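Long-range contacts in kinase-associated protein B (Bacillus cereus, PDB 1Y71), which is of unknown function but probably acts in partnership with a kinase, its strands forming an SH3-like beta fold: residues T15-K19 with Q73-P77; H45-G49 with F62-A67; L99-M103 with L121-K125. All coordinates share one frame; numbering follows the deposited sequence.

Interaction 1: residues T15-K19 with Q73-P77; sequences TGIYK and QTNIP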
ATOM      1  N   THR B  15       6.992  -1.566  10.031  1.00 21.34           N
ATOM      2  CA  THR B  15       8.169  -1.455   9.204  1.00 21.84           C
ATOM      3  C   THR B  15       9.124  -2.551   9.702  1.00 22.74           C
ATOM      4  O   THR B  15       9.046  -2.969  10.873  1.00 24.29           O
ATOM      5  CB  THR B  15       8.866  -0.064   9.340  1.00 22.25           C
ATOM      6  OG1 THR B  15       9.202   0.135  10.706  1.00 22.01           O
ATOM      7  CG2 THR B  15       7.956   1.113   8.898  1.00 20.59           C
ATOM      8  N   GLY B  16       9.999  -3.032   8.815  1.00 23.44           N
ATOM      9  CA  GLY B  16      10.975  -4.075   9.136  1.00 22.16           C
ATOM     10  C   GLY B  16      12.276  -3.766   8.411  1.00 22.62           C
ATOM     11  O   GLY B  16      12.280  -3.326   7.245  1.00 22.03           O
ATOM     12  N   ILE B  17      13.380  -4.010   9.099  1.00 22.11           N
ATOM     13  CA  ILE B  17      14.699  -3.815   8.536  1.00 22.70           C
ATOM     14  C   ILE B  17      15.263  -5.199   8.330  1.00 22.75           C
ATOM     15  O   ILE B  17      15.243  -6.013   9.271  1.00 22.42           O
ATOM     16  CB  ILE B  17      15.615  -3.010   9.485  1.00 22.29           C
ATOM     17  CG1 ILE B  17      15.092  -1.576   9.618  1.00 23.39           C
ATOM     18  CG2 ILE B  17      17.080  -3.005   8.900  1.00 24.00           C
ATOM     19  CD1 ILE B  17      15.763  -0.767  10.783  1.00 24.68           C
ATOM     20  N   TYR B  18      15.710  -5.476   7.105  1.00 22.25           N
ATOM     21  CA  TYR B  18      16.223  -6.784   6.744  1.00 23.47           C
ATOM     22  C   TYR B  18      17.361  -6.587   5.760  1.00 23.49           C
ATOM     23  O   TYR B  18      17.158  -5.994   4.687  1.00 22.82           O
ATOM     24  CB  TYR B  18      15.129  -7.625   6.068  1.00 23.99           C
ATOM     25  CG  TYR B  18      15.584  -9.014   5.674  1.00 25.15           C
ATOM     26  CD1 TYR B  18      15.607 -10.063   6.618  1.00 25.33           C
ATOM     27  CD2 TYR B  18      16.001  -9.285   4.365  1.00 22.66           C
ATOM     28  CE1 TYR B  18      16.041 -11.344   6.269  1.00 28.96           C
ATOM     29  CE2 TYR B  18      16.422 -10.557   4.000  1.00 26.43           C
ATOM     30  CZ  TYR B  18      16.441 -11.581   4.946  1.00 27.78           C
ATOM     31  OH  TYR B  18      16.842 -12.853   4.584  1.00 29.86           O
ATOM     32  N   LYS B  19      18.545  -7.072   6.141  1.00 23.65           N
ATOM     33  CA  LYS B  19      19.755  -7.001   5.299  1.00 23.85           C
ATOM     34  C   LYS B  19      19.987  -5.618   4.734  1.00 23.00           C
ATOM     35  O   LYS B  19      20.316  -5.460   3.536  1.00 23.57           O
ATOM     36  CB  LYS B  19      19.699  -8.060   4.187  1.00 24.28           C
ATOM     37  CG  LYS B  19      19.602  -9.486   4.783  1.00 27.42           C
ATOM     38  CD  LYS B  19      20.465 -10.456   4.040  1.00 32.42           C
ATOM     39  CE  LYS B  19      20.990 -11.550   5.003  1.00 34.36           C
ATOM     40  NZ  LYS B  19      19.904 -12.519   5.244  1.00 36.55           N
ATOM     41  N   GLN B  73       7.603 -13.243   2.281  1.00 23.09           N
ATOM     42  CA  GLN B  73       7.479 -13.310   3.739  1.00 25.62           C
ATOM     43  C   GLN B  73       8.857 -13.663   4.273  1.00 26.54           C
ATOM     44  O   GLN B  73       9.523 -14.611   3.790  1.00 25.51           O
ATOM     45  CB  GLN B  73       6.390 -14.292   4.211  1.00 25.88           C
ATOM     46  CG  GLN B  73       5.028 -14.066   3.528  1.00 26.74           C
ATOM     47  CD  GLN B  73       3.803 -14.533   4.321  1.00 29.22           C
ATOM     48  OE1 GLN B  73       3.862 -15.436   5.163  1.00 37.34           O
ATOM     49  NE2 GLN B  73       2.673 -13.932   4.018  1.00 33.22           N
ATOM     50  N   THR B  74       9.335 -12.834   5.185  1.00 27.18           N
ATOM     51  CA  THR B  74      10.691 -12.986   5.682  1.00 28.95           C
ATOM     52  C   THR B  74      10.661 -12.855   7.199  1.00 28.92           C
ATOM     53  O   THR B  74       9.882 -12.094   7.753  1.00 28.39           O
ATOM     54  CB  THR B  74      11.716 -12.018   4.976  1.00 30.00           C
ATOM     55  OG1 THR B  74      11.832 -10.788   5.683  1.00 34.04           O
ATOM     56  CG2 THR B  74      11.302 -11.713   3.538  1.00 29.03           C
ATOM     57  N   ASN B  75      11.479 -13.664   7.851  1.00 29.77           N
ATOM     58  CA  ASN B  75      11.697 -13.590   9.284  1.00 29.65           C
ATOM     59  C   ASN B  75      12.566 -12.401   9.684  1.00 28.50           C
ATOM     60  O   ASN B  75      13.666 -12.221   9.159  1.00 27.80           O
ATOM     61  CB  ASN B  75      12.331 -14.882   9.777  1.00 30.56           C
ATOM     62  CG  ASN B  75      12.379 -14.954  11.283  1.00 35.16           C
ATOM     63  OD1 ASN B  75      11.389 -14.640  11.957  1.00 42.38           O
ATOM     64  ND2 ASN B  75      13.504 -15.399  11.826  1.00 39.30           N
ATOM     65  N   ILE B  76      12.058 -11.592  10.613  1.00 28.05           N
ATOM     66  CA  ILE B  76      12.764 -10.380  11.056  1.00 28.30           C
ATOM     67  C   ILE B  76      12.834 -10.351  12.567  1.00 28.10           C
ATOM     68  O   ILE B  76      11.800 -10.475  13.232  1.00 28.18           O
ATOM     69  CB  ILE B  76      12.102  -9.074  10.460  1.00 27.85           C
ATOM     70  CG1 ILE B  76      12.119  -9.134   8.936  1.00 28.37           C
ATOM     71  CG2 ILE B  76      12.819  -7.771  10.926  1.00 27.41           C
ATOM     72  CD1 ILE B  76      11.438  -7.978   8.275  1.00 27.80           C
ATOM     73  N   PRO B  77      14.049 -10.135  13.126  1.00 28.84           N
ATOM     74  CA  PRO B  77      14.182 -10.081  14.586  1.00 28.80           C
ATOM     75  C   PRO B  77      13.298  -8.957  15.129  1.00 28.79           C
ATOM     76  O   PRO B  77      13.162  -7.902  14.482  1.00 26.68           O
ATOM     77  CB  PRO B  77      15.673  -9.759  14.802  1.00 29.59           C
ATOM     78  CG  PRO B  77      16.349 -10.113  13.529  1.00 28.67           C
ATOM     79  CD  PRO B  77      15.333  -9.879  12.446  1.00 29.21           C
TER
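Tyr18 swings CG to the far side from its amide nitrogen (chi1 -179°), which carries the phenol ring toward strand 73-77, while Ile76, whose CG1 is turned anti to the carbonyl carbon (chi1 -59°), reaches back with both branches. CG2 of Ile76 packs on the carbonyl oxygen of Ile17, CG2 to O 3.4 Å, and CD1 of Ile76 lies 4.0 Å from CA of Gly16, where the strand presents bare backbone. The CG1 carbon of Ile76 also approaches the ring obliquely, 4.3 Å from CD1 of Tyr18. Thr74 comes over one ring face near the rim, with OG1 4.0 Å from CD1 of Tyr18; this hydroxyl is buried and has no polar partner in the model. CG of Lys19 lies over the opposite face, so the ring is flanked on both sides. Beside it, the Asn75 carbonyl oxygen is 3.8 Å from CE1 of Tyr18. Asn75 OD1 is hydrogen-bonded to Arg31 and Ser34. The two strand axes approach to 7.3 Å at 92°. Since strands 21-31 and 34-42 separate them in the sheet order, the contact lies across a strongly coiled antiparallel sheet, an orthogonal packing of strands consistent with an SH3-like barrel.

Interaction 2: residues H45-G49 with F62-A67; sequences HPVQG and FHERRA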
ATOM      1  N   HIS B  45      16.046   0.840  -0.133  1.00 21.55           N
ATOM      2  CA  HIS B  45      16.640  -0.225  -0.929  1.00 22.03           C
ATOM      3  C   HIS B  45      17.948  -0.633  -0.263  1.00 22.18           C
ATOM      4  O   HIS B  45      18.667   0.231   0.276  1.00 22.56           O
ATOM      5  CB  HIS B  45      16.812   0.202  -2.402  1.00 20.76           C
ATOM      6  CG  HIS B  45      17.081  -0.942  -3.329  1.00 24.51           C
ATOM      7  ND1 HIS B  45      18.345  -1.468  -3.511  1.00 24.51           N
ATOM      8  CD2 HIS B  45      16.251  -1.675  -4.110  1.00 24.19           C
ATOM      9  CE1 HIS B  45      18.285  -2.462  -4.381  1.00 28.23           C
ATOM     10  NE2 HIS B  45      17.024  -2.620  -4.749  1.00 27.88           N
ATOM     11  N   PRO B  46      18.218  -1.948  -0.204  1.00 22.43           N
ATOM     12  CA  PRO B  46      19.411  -2.399   0.522  1.00 22.61           C
ATOM     13  C   PRO B  46      20.735  -1.949  -0.106  1.00 22.47           C
ATOM     14  O   PRO B  46      20.823  -1.680  -1.321  1.00 21.52           O
ATOM     15  CB  PRO B  46      19.323  -3.921   0.439  1.00 21.55           C
ATOM     16  CG  PRO B  46      18.463  -4.175  -0.780  1.00 24.40           C
ATOM     17  CD  PRO B  46      17.420  -3.097  -0.687  1.00 21.25           C
ATOM     18  N   VAL B  47      21.743  -1.914   0.747  1.00 22.80           N
ATOM     19  CA  VAL B  47      23.092  -1.542   0.361  1.00 24.69           C
ATOM     20  C   VAL B  47      23.649  -2.654  -0.524  1.00 24.60           C
ATOM     21  O   VAL B  47      23.316  -3.824  -0.337  1.00 23.10           O
ATOM     22  CB  VAL B  47      23.971  -1.331   1.633  1.00 24.99           C
ATOM     23  CG1 VAL B  47      25.311  -0.713   1.275  1.00 28.15           C
ATOM     24  CG2 VAL B  47      23.315  -0.356   2.534  1.00 26.96           C
ATOM     25  N   GLN B  48      24.486  -2.289  -1.490  1.00 25.38           N
ATOM     26  CA  GLN B  48      25.091  -3.267  -2.393  1.00 26.83           C
ATOM     27  C   GLN B  48      26.486  -3.682  -1.935  1.00 28.59           C
ATOM     28  O   GLN B  48      27.120  -2.993  -1.136  1.00 28.39           O
ATOM     29  CB  GLN B  48      25.171  -2.677  -3.807  1.00 27.24           C
ATOM     30  CG  GLN B  48      23.820  -2.188  -4.334  1.00 26.47           C
ATOM     31  CD  GLN B  48      22.760  -3.271  -4.309  1.00 29.35           C
ATOM     32  OE1 GLN B  48      21.824  -3.234  -3.499  1.00 30.71           O
ATOM     33  NE2 GLN B  48      22.897  -4.245  -5.192  1.00 29.23           N
ATOM     34  N   GLY B  49      26.949  -4.824  -2.441  1.00 31.21           N
ATOM     35  CA  GLY B  49      28.322  -5.291  -2.210  1.00 32.89           C
ATOM     36  C   GLY B  49      28.327  -6.456  -1.235  1.00 34.08           C
ATOM     37  O   GLY B  49      27.312  -6.702  -0.567  1.00 35.45           O
ATOM     38  N   PHE B  62      31.989  -7.914  -5.830  0.96 45.91           N
ATOM     39  CA  PHE B  62      30.867  -6.987  -5.669  0.96 45.37           C
ATOM     40  C   PHE B  62      29.623  -7.511  -6.402  0.96 45.46           C
ATOM     41  O   PHE B  62      29.518  -7.394  -7.634  0.96 45.73           O
ATOM     42  CB  PHE B  62      31.249  -5.587  -6.171  0.96 44.89           C
ATOM     43  CG  PHE B  62      30.447  -4.467  -5.549  0.96 45.00           C
ATOM     44  CD1 PHE B  62      30.990  -3.697  -4.511  0.96 43.88           C
ATOM     45  CD2 PHE B  62      29.160  -4.161  -6.012  0.96 43.46           C
ATOM     46  CE1 PHE B  62      30.264  -2.652  -3.943  0.96 42.61           C
ATOM     47  CE2 PHE B  62      28.431  -3.128  -5.444  0.96 41.48           C
ATOM     48  CZ  PHE B  62      28.983  -2.367  -4.407  0.96 41.83           C
ATOM     49  N   HIS B  63      28.688  -8.082  -5.636  0.76 44.48           N
ATOM     50  CA  HIS B  63      27.451  -8.612  -6.198  0.76 43.86           C
ATOM     51  C   HIS B  63      26.249  -7.718  -5.892  0.76 42.59           C
ATOM     52  O   HIS B  63      26.285  -6.885  -4.991  0.76 42.30           O
ATOM     53  CB  HIS B  63      27.189 -10.043  -5.695  0.76 44.83           C
ATOM     54  CG  HIS B  63      26.894 -10.131  -4.225  0.76 47.15           C
ATOM     55  ND1 HIS B  63      25.788  -9.539  -3.648  0.76 48.92           N
ATOM     56  CD2 HIS B  63      27.553 -10.754  -3.220  0.76 48.90           C
ATOM     57  CE1 HIS B  63      25.783  -9.790  -2.352  0.76 49.82           C
ATOM     58  NE2 HIS B  63      26.847 -10.521  -2.065  0.76 50.04           N
ATOM     59  N   GLU B  64      25.180  -7.902  -6.653  1.00 41.00           N
ATOM     60  CA  GLU B  64      23.972  -7.169  -6.405  1.00 39.44           C
ATOM     61  C   GLU B  64      23.199  -7.754  -5.231  1.00 37.36           C
ATOM     62  O   GLU B  64      23.362  -8.921  -4.858  1.00 37.25           O
ATOM     63  CB  GLU B  64      23.107  -7.098  -7.660  1.00 40.06           C
ATOM     64  CG  GLU B  64      22.520  -8.400  -8.089  1.00 41.58           C
ATOM     65  CD  GLU B  64      21.611  -8.230  -9.279  1.00 45.31           C
ATOM     66  OE1 GLU B  64      20.596  -8.974  -9.350  1.00 46.40           O
ATOM     67  OE2 GLU B  64      21.904  -7.344 -10.133  1.00 45.39           O
ATOM     68  N   ARG B  65      22.360  -6.916  -4.643  1.00 34.89           N
ATOM     69  CA  ARG B  65      21.505  -7.324  -3.544  1.00 31.77           C
ATOM     70  C   ARG B  65      20.125  -6.781  -3.868  1.00 29.88           C
ATOM     71  O   ARG B  65      19.925  -5.564  -3.858  1.00 28.99           O
ATOM     72  CB  ARG B  65      22.056  -6.774  -2.232  1.00 31.66           C
ATOM     73  CG  ARG B  65      21.092  -6.873  -1.033  1.00 33.72           C
ATOM     74  CD  ARG B  65      21.838  -6.724   0.290  1.00 34.94           C
ATOM     75  NE  ARG B  65      22.878  -7.746   0.456  1.00 35.97           N
ATOM     76  CZ  ARG B  65      24.181  -7.556   0.242  1.00 37.15           C
ATOM     77  NH1 ARG B  65      24.646  -6.367  -0.159  1.00 35.82           N
ATOM     78  NH2 ARG B  65      25.031  -8.564   0.440  1.00 37.02           N
ATOM     79  N   ARG B  66      19.190  -7.678  -4.179  1.00 27.82           N
ATOM     80  CA  ARG B  66      17.790  -7.296  -4.462  1.00 26.72           C
ATOM     81  C   ARG B  66      16.962  -6.968  -3.206  1.00 24.45           C
ATOM     82  O   ARG B  66      17.128  -7.589  -2.167  1.00 23.07           O
ATOM     83  CB  ARG B  66      17.063  -8.431  -5.231  1.00 26.67           C
ATOM     84  CG  ARG B  66      17.393  -8.560  -6.688  1.00 28.44           C
ATOM     85  CD  ARG B  66      16.639  -9.765  -7.312  1.00 29.28           C
ATOM     86  NE  ARG B  66      16.582  -9.599  -8.757  1.00 34.92           N
ATOM     87  CZ  ARG B  66      15.476  -9.478  -9.480  1.00 33.90           C
ATOM     88  NH1 ARG B  66      14.273  -9.520  -8.923  1.00 32.10           N
ATOM     89  NH2 ARG B  66      15.593  -9.320 -10.791  1.00 36.98           N
ATOM     90  N   ALA B  67      16.040  -6.007  -3.328  1.00 23.57           N
ATOM     91  CA  ALA B  67      14.987  -5.797  -2.330  1.00 22.83           C
ATOM     92  C   ALA B  67      14.134  -7.043  -2.166  1.00 22.28           C
ATOM     93  O   ALA B  67      14.018  -7.850  -3.107  1.00 23.23           O
ATOM     94  CB  ALA B  67      14.088  -4.591  -2.722  1.00 23.00           C
TER
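Arg65 supplies the main hydrogen bonds to segment 45-49. Its NH1 donates to O of Gly49 at 2.7 Å and to O of Val47 at 2.9 Å with an N-H...O angle of 160°; both acceptors lie close to the guanidinium plane. NH2 adds a weak bond to the same Gly49 oxygen, so two nitrogens share one acceptor and the flat group is held from turning. A bend at chi3 (-59°) swings the guanidinium onto the two carbonyls. Gly49 N makes a further weak bond to O of His63. The aromatic contact is a CH-pi interaction: CA of Gly49 stands over the centre of the Phe62 ring, 3.6 Å from its centroid, while CB of Gln48 approaches the same ring obliquely, 3.7 Å from CE2. Apolar packing finishes the pairing. CB of Pro46 lies on the aliphatic part of Arg65, 3.7 Å from its CG, and CD of Pro46 is 4.2 Å from CB of Ala67. The two irregular segments run roughly antiparallel. Tyr128 OH ties His45 NE2 to Ala67 N, helices 91-104 and 112-127 pack against His45, and Tyr23 of strand 21-31 touches Pro46 and Ala67.

Interaction 3: residues L99-M103 with L121-K125; sequences LETQM and LQQLK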
ATOM      1  N   LEU B  99      14.937   3.247  -4.811  1.00 23.63           N
ATOM      2  CA  LEU B  99      16.086   3.096  -5.667  1.00 25.60           C
ATOM      3  C   LEU B  99      16.645   4.441  -6.141  1.00 26.04           C
ATOM      4  O   LEU B  99      17.869   4.660  -6.126  1.00 24.62           O
ATOM      5  CB  LEU B  99      15.701   2.242  -6.870  1.00 25.82           C
ATOM      6  CG  LEU B  99      16.836   1.624  -7.656  1.00 28.27           C
ATOM      7  CD1 LEU B  99      17.610   0.695  -6.757  1.00 28.26           C
ATOM      8  CD2 LEU B  99      16.227   0.851  -8.894  1.00 28.95           C
ATOM      9  N   GLU B 100      15.755   5.333  -6.556  1.00 26.43           N
ATOM     10  CA  GLU B 100      16.197   6.671  -7.003  1.00 28.25           C
ATOM     11  C   GLU B 100      16.862   7.420  -5.849  1.00 27.71           C
ATOM     12  O   GLU B 100      17.936   8.045  -6.027  1.00 26.87           O
ATOM     13  CB  GLU B 100      15.063   7.469  -7.647  1.00 28.86           C
ATOM     14  CG  GLU B 100      14.780   6.977  -9.075  1.00 34.73           C
ATOM     15  CD  GLU B 100      13.371   7.248  -9.562  1.00 40.97           C
ATOM     16  OE1 GLU B 100      12.568   7.892  -8.826  1.00 44.56           O
ATOM     17  OE2 GLU B 100      13.066   6.811 -10.705  1.00 44.06           O
ATOM     18  N   THR B 101      16.282   7.284  -4.652  1.00 26.60           N
ATOM     19  CA  THR B 101      16.849   7.877  -3.432  1.00 26.23           C
ATOM     20  C   THR B 101      18.267   7.394  -3.150  1.00 26.24           C
ATOM     21  O   THR B 101      19.185   8.214  -2.910  1.00 26.02           O
ATOM     22  CB  THR B 101      15.897   7.661  -2.204  1.00 25.57           C
ATOM     23  OG1 THR B 101      14.691   8.358  -2.463  1.00 25.27           O
ATOM     24  CG2 THR B 101      16.476   8.149  -0.864  1.00 26.43           C
ATOM     25  N   GLN B 102      18.459   6.080  -3.209  1.00 25.17           N
ATOM     26  CA  GLN B 102      19.764   5.500  -2.972  1.00 25.62           C
ATOM     27  C   GLN B 102      20.782   5.949  -4.024  1.00 26.30           C
ATOM     28  O   GLN B 102      21.940   6.270  -3.699  1.00 25.12           O
ATOM     29  CB  GLN B 102      19.694   3.982  -2.975  1.00 24.94           C
ATOM     30  CG  GLN B 102      21.027   3.311  -2.575  1.00 26.35           C
ATOM     31  CD  GLN B 102      20.900   1.818  -2.504  1.00 26.30           C
ATOM     32  OE1 GLN B 102      19.911   1.249  -2.971  1.00 28.12           O
ATOM     33  NE2 GLN B 102      21.857   1.174  -1.880  1.00 26.05           N
HETATM   34  N   MSE B 103      20.364   5.936  -5.279  1.00 26.13           N
HETATM   35  CA  MSE B 103      21.216   6.423  -6.354  1.00 29.20           C
HETATM   36  C   MSE B 103      21.623   7.868  -6.171  1.00 27.40           C
HETATM   37  O   MSE B 103      22.808   8.186  -6.297  1.00 26.49           O
HETATM   38  CB  MSE B 103      20.586   6.186  -7.716  1.00 27.78           C
HETATM   39  CG  MSE B 103      20.566   4.711  -8.078  1.00 31.71           C
HETATM   40 SE   MSE B 103      19.906   4.348  -9.885  0.90 40.60          SE
HETATM   41  CE  MSE B 103      18.091   4.894  -9.734  1.00 39.52           C
ATOM     42  N   LEU B 121      23.139  -0.556  -9.011  1.00 32.13           N
ATOM     43  CA  LEU B 121      21.751  -0.086  -8.914  1.00 31.09           C
ATOM     44  C   LEU B 121      21.150   0.231 -10.263  1.00 31.86           C
ATOM     45  O   LEU B 121      19.964  -0.005 -10.479  1.00 29.93           O
ATOM     46  CB  LEU B 121      21.623   1.114  -7.968  1.00 30.74           C
ATOM     47  CG  LEU B 121      22.128   0.870  -6.529  1.00 29.30           C
ATOM     48  CD1 LEU B 121      22.420   2.151  -5.794  1.00 27.53           C
ATOM     49  CD2 LEU B 121      21.144  -0.005  -5.752  1.00 30.25           C
ATOM     50  N   GLN B 122      21.966   0.764 -11.175  1.00 33.30           N
ATOM     51  CA  GLN B 122      21.471   1.068 -12.528  1.00 35.42           C
ATOM     52  C   GLN B 122      20.967  -0.211 -13.222  1.00 35.70           C
ATOM     53  O   GLN B 122      19.916  -0.208 -13.845  1.00 36.66           O
ATOM     54  CB  GLN B 122      22.531   1.785 -13.380  1.00 35.09           C
ATOM     55  CG  GLN B 122      22.788   3.240 -12.995  1.00 36.23           C
ATOM     56  CD  GLN B 122      24.004   3.847 -13.711  1.00 37.39           C
ATOM     57  OE1 GLN B 122      25.100   3.260 -13.736  1.00 41.67           O
ATOM     58  NE2 GLN B 122      23.813   5.033 -14.299  1.00 40.80           N
ATOM     59  N   GLN B 123      21.709  -1.300 -13.080  1.00 36.61           N
ATOM     60  CA  GLN B 123      21.289  -2.584 -13.629  1.00 37.41           C
ATOM     61  C   GLN B 123      20.062  -3.131 -12.922  1.00 37.54           C
ATOM     62  O   GLN B 123      19.128  -3.621 -13.585  1.00 37.95           O
ATOM     63  CB  GLN B 123      22.412  -3.625 -13.547  1.00 37.62           C
ATOM     64  CG  GLN B 123      22.102  -4.929 -14.305  1.00 38.96           C
ATOM     65  CD  GLN B 123      21.678  -4.682 -15.749  1.00 41.50           C
ATOM     66  OE1 GLN B 123      22.304  -3.896 -16.458  1.00 41.29           O
ATOM     67  NE2 GLN B 123      20.594  -5.340 -16.183  1.00 41.88           N
ATOM     68  N   LEU B 124      20.083  -3.093 -11.591  1.00 36.65           N
ATOM     69  CA  LEU B 124      18.943  -3.570 -10.794  1.00 37.16           C
ATOM     70  C   LEU B 124      17.642  -2.904 -11.246  1.00 36.90           C
ATOM     71  O   LEU B 124      16.603  -3.559 -11.365  1.00 36.55           O
ATOM     72  CB  LEU B 124      19.170  -3.329  -9.305  1.00 36.69           C
ATOM     73  CG  LEU B 124      19.863  -4.402  -8.474  1.00 37.17           C
ATOM     74  CD1 LEU B 124      19.936  -3.917  -7.066  1.00 36.02           C
ATOM     75  CD2 LEU B 124      19.110  -5.736  -8.549  1.00 37.91           C
ATOM     76  N   LYS B 125      17.730  -1.606 -11.519  1.00 37.21           N
ATOM     77  CA  LYS B 125      16.613  -0.816 -12.025  1.00 38.28           C
ATOM     78  C   LYS B 125      16.038  -1.430 -13.315  1.00 37.69           C
ATOM     79  O   LYS B 125      14.822  -1.451 -13.516  1.00 37.35           O
ATOM     80  CB  LYS B 125      17.067   0.627 -12.267  1.00 37.92           C
ATOM     81  CG  LYS B 125      15.977   1.527 -12.847  1.00 40.14           C
ATOM     82  CD  LYS B 125      16.406   2.982 -12.967  1.00 40.46           C
ATOM     83  CE  LYS B 125      15.284   3.785 -13.658  1.00 44.35           C
ATOM     84  NZ  LYS B 125      15.263   5.231 -13.264  1.00 46.24           N
TER
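Glu100 OE2 lies near two ammonium groups: across the contact Lys125 NZ, at 3.7 Å in a long salt bridge, and Lys96 NZ of its own helix, the stronger partner. The two positive charges would probably favour an ionised carboxylate. Lys125 gets there through a fully extended chain, CG set trans to the amide nitrogen (chi1 178°), and its methylenes provide apolar surface to the other helix. CD2 of Leu99 presses on CB of Lys125 at 3.5 Å, closer than usual carbon contact, and further out CE of Met103, present as selenomethionine, crosses the chain at about a right angle, 4.1 Å from CD of Lys125. These residues face each other in an antiparallel helical hairpin of helices 91-104 and 112-127: the axes of segments 99-103 and 121-125 approach to 10.7 Å with N-to-C directions 164° apart. From the second helix Leu121 packs against Leu99, Gln102 and Met103. CD2 of Leu121 meets CD1 of Leu99 at 3.7 Å, the two side chains running alongside in opposite senses, and CB of Leu121 meets CG of Met103 at 3.8 Å. Both Leu121 methyls also lie against the Gln102 amide, which crosses Leu121 nearly at right angles, with OE1 of Gln102 3.3 Å from CD2 of Leu121. That amide is fixed from the loop side: NE2 donates to the carbonyl oxygen of Pro46, and OE1 takes a weak bond from ND1 of His45.

In the fold
Interaction 2 lies along the chain between the two segments of interaction 1, and interaction 3 follows both. The centres of interactions 1 and 2 are about 15 Å apart, and those of 2 and 3 about 10 Å; interactions 1 and 3, about 21 Å apart, sit on opposite sides of the chain's centre and do not touch. Interaction 1 belongs to the antiparallel sheet, and interaction 3 to the helix pair that follows it. The modelled ends of the loop between strands 34-42 and 73-77 bridge them: Lys19 O packs against Pro46 CB at 3.6 Å, while His45 CE1 meets Leu124 CD1 at 3.5 Å. The loop thus joins the sheet, probably SH3-like, to the C-terminal helical hairpin.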